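Long-range contact in prophage Pfl 6 Cro (Pseudomonas fluorescens, PDB 2PIJ), which probably acts as a dimeric transcription factor that binds DNA through a helix-turn-helix, as other phage Cro repressors do: residues 36-41 and 52-57. Residues are numbered along the deposited sequence; the frame is centred on the assembly and turned at random.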
loop_
_atom_site.group_PDB
_atom_site.type_symbol
_atom_site.label_atom_id
_atom_site.label_comp_id
_atom_site.label_asym_id
_atom_site.label_seq_id
_atom_site.Cartn_x
_atom_site.Cartn_y
_atom_site.Cartn_z
ATOM N N ALA B 36 -10.758 2.177 12.985
ATOM C CA ALA B 36 -10.841 0.898 12.281
ATOM C C ALA B 36 -9.503 0.161 12.125
ATOM O O ALA B 36 -9.460 -0.868 11.461
ATOM C CB ALA B 36 -11.500 1.095 10.915
ATOM N N GLY B 37 -8.420 0.689 12.707
ATOM C CA GLY B 37 -7.085 0.069 12.595
ATOM C C GLY B 37 -6.671 -0.210 11.153
ATOM O O GLY B 37 -6.130 -1.282 10.827
ATOM N N ARG B 38 -6.959 0.737 10.269
ATOM C CA ARG B 38 -6.589 0.577 8.894
ATOM C C ARG B 38 -5.071 0.666 8.730
ATOM O O ARG B 38 -4.397 1.388 9.485
ATOM C CB ARG B 38 -7.342 1.587 8.023
ATOM C CG ARG B 38 -8.856 1.260 7.950
ATOM C CD ARG B 38 -9.665 2.455 7.376
ATOM N NE ARG B 38 -9.229 2.829 6.029
ATOM C CZ ARG B 38 -9.765 3.798 5.293
ATOM N NH1 ARG B 38 -10.811 4.503 5.742
ATOM N NH2 ARG B 38 -9.284 4.039 4.073
ATOM N N SER B 39 -4.507 -0.078 7.775
ATOM C CA SER B 39 -3.043 -0.048 7.611
ATOM C C SER B 39 -2.589 1.180 6.814
ATOM O O SER B 39 -2.288 1.096 5.627
ATOM C CB SER B 39 -2.437 -1.362 7.042
ATOM O OG SER B 39 -2.117 -2.294 8.110
ATOM N N ILE B 40 -2.505 2.322 7.488
ATOM C CA ILE B 40 -2.158 3.561 6.809
ATOM C C ILE B 40 -0.699 3.926 7.093
ATOM O O ILE B 40 -0.249 3.928 8.258
ATOM C CB ILE B 40 -3.144 4.728 7.247
ATOM C CG1 ILE B 40 -4.674 4.386 7.105
ATOM C CG2 ILE B 40 -2.722 6.043 6.575
ATOM C CD1 ILE B 40 -5.244 4.290 5.711
ATOM N N GLU B 41 0.046 4.233 6.012
ATOM C CA GLU B 41 1.437 4.595 6.061
ATOM C C GLU B 41 1.569 6.061 5.652
ATOM O O GLU B 41 0.995 6.532 4.657
ATOM C CB GLU B 41 2.256 3.673 5.155
ATOM C CG GLU B 41 3.773 4.004 5.119
ATOM C CD GLU B 41 4.446 3.425 3.918
ATOM O OE1 GLU B 41 4.252 3.948 2.785
ATOM O OE2 GLU B 41 5.214 2.472 4.093
ATOM N N ALA B 52 -0.113 9.920 2.063
ATOM C CA ALA B 52 -0.707 8.834 2.883
ATOM C C ALA B 52 -1.171 7.743 1.892
ATOM O O ALA B 52 -1.736 8.057 0.833
ATOM C CB ALA B 52 -1.849 9.319 3.819
ATOM N N ASN B 53 -1.056 6.497 2.337
ATOM C CA ASN B 53 -1.402 5.293 1.547
ATOM C C ASN B 53 -1.870 4.228 2.505
ATOM O O ASN B 53 -1.287 4.015 3.575
ATOM C CB ASN B 53 -0.143 4.757 0.790
ATOM C CG ASN B 53 0.294 5.666 -0.331
ATOM O OD1 ASN B 53 -0.370 5.731 -1.371
ATOM N ND2 ASN B 53 1.463 6.293 -0.168
ATOM N N GLU B 54 -2.902 3.528 2.121
ATOM C CA GLU B 54 -3.320 2.332 2.800
ATOM C C GLU B 54 -2.606 1.169 2.096
ATOM O O GLU B 54 -2.636 1.098 0.823
ATOM C CB GLU B 54 -4.825 2.189 2.640
ATOM C CG GLU B 54 -5.453 1.012 3.400
ATOM C CD GLU B 54 -6.974 1.144 3.499
ATOM O OE1 GLU B 54 -7.623 1.587 2.523
ATOM O OE2 GLU B 54 -7.533 0.807 4.568
ATOM N N ILE B 55 -1.954 0.319 2.871
ATOM C CA ILE B 55 -1.373 -0.938 2.370
ATOM C C ILE B 55 -2.325 -2.104 2.655
ATOM O O ILE B 55 -2.560 -2.495 3.811
ATOM C CB ILE B 55 0.027 -1.283 3.008
ATOM C CG1 ILE B 55 1.008 -0.122 3.095
ATOM C CG2 ILE B 55 0.707 -2.398 2.283
ATOM C CD1 ILE B 55 1.078 0.986 1.907
ATOM N N ARG B 56 -2.879 -2.641 1.579
ATOM C CA ARG B 56 -3.870 -3.702 1.680
ATOM C C ARG B 56 -3.354 -5.035 1.164
ATOM O O ARG B 56 -2.996 -5.138 0.005
ATOM C CB ARG B 56 -5.114 -3.287 0.879
ATOM C CG ARG B 56 -5.737 -1.956 1.351
ATOM C CD ARG B 56 -7.234 -2.137 1.603
ATOM N NE ARG B 56 -7.889 -2.717 0.435
ATOM C CZ ARG B 56 -8.945 -2.187 -0.175
ATOM N NH1 ARG B 56 -9.501 -1.056 0.263
ATOM N NH2 ARG B 56 -9.464 -2.813 -1.227
ATOM N N PRO B 57 -3.333 -6.088 2.023
ATOM C CA PRO B 57 -2.858 -7.381 1.499
ATOM C C PRO B 57 -3.806 -7.978 0.450
ATOM O O PRO B 57 -5.015 -7.699 0.455
ATOM C CB PRO B 57 -2.792 -8.262 2.750
ATOM C CG PRO B 57 -3.597 -7.602 3.732
ATOM C CD PRO B 57 -3.706 -6.177 3.438
HETATM O O HOH W 1 -6.374 -1.096 6.197
HETATM O O HOH W 2 2.675 6.327 2.522
#
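The guanidinium of R38 meets the carboxylate of E54 at its edge, with E54 CD in the guanidinium plane and the two flat groups turned 34° apart. R38 NE donates to E54 OE2 at 3.0 Å, reaching that oxygen from above the carboxylate plane, while R38 NH2 makes a weak bond to E54 OE1 at 3.3 Å. R38 NH1 is held by Q32 of helix 27-35, and R38 and I40 both pack on M33 of that helix. E54 has CG anti to its backbone N (chi1 -176°) and extends beyond it, its side chain crossing that of R38 at about a right angle. A water links E54 OE2 to S39 N, and I40 CD1 lies 3.7 Å from E54 CB.

E54 belongs to strand 50-58, which forms an antiparallel hairpin with strand 40-44. E41 and N53 are a hydrogen-bonded pair, E41 N to N53 O being 2.8 Å and N53 N donating back to E41 O at 3.1 Å; I40 and E54 are the adjacent non-hydrogen-bonded pair. S39 O accepts a hydrogen bond from I55 N at 2.9 Å. Strand 50-58 pairs in turn with its counterpart in the second subunit, whose R56 forms a weak, long ion pair with E54 OE1. R56 NH1 of the same chain lies 4.0 Å from E54 OE1, a long salt bridge. The carboxylate of the largely buried E54 thus has arginines of both subunits around it, which would be expected to favour its ionised form.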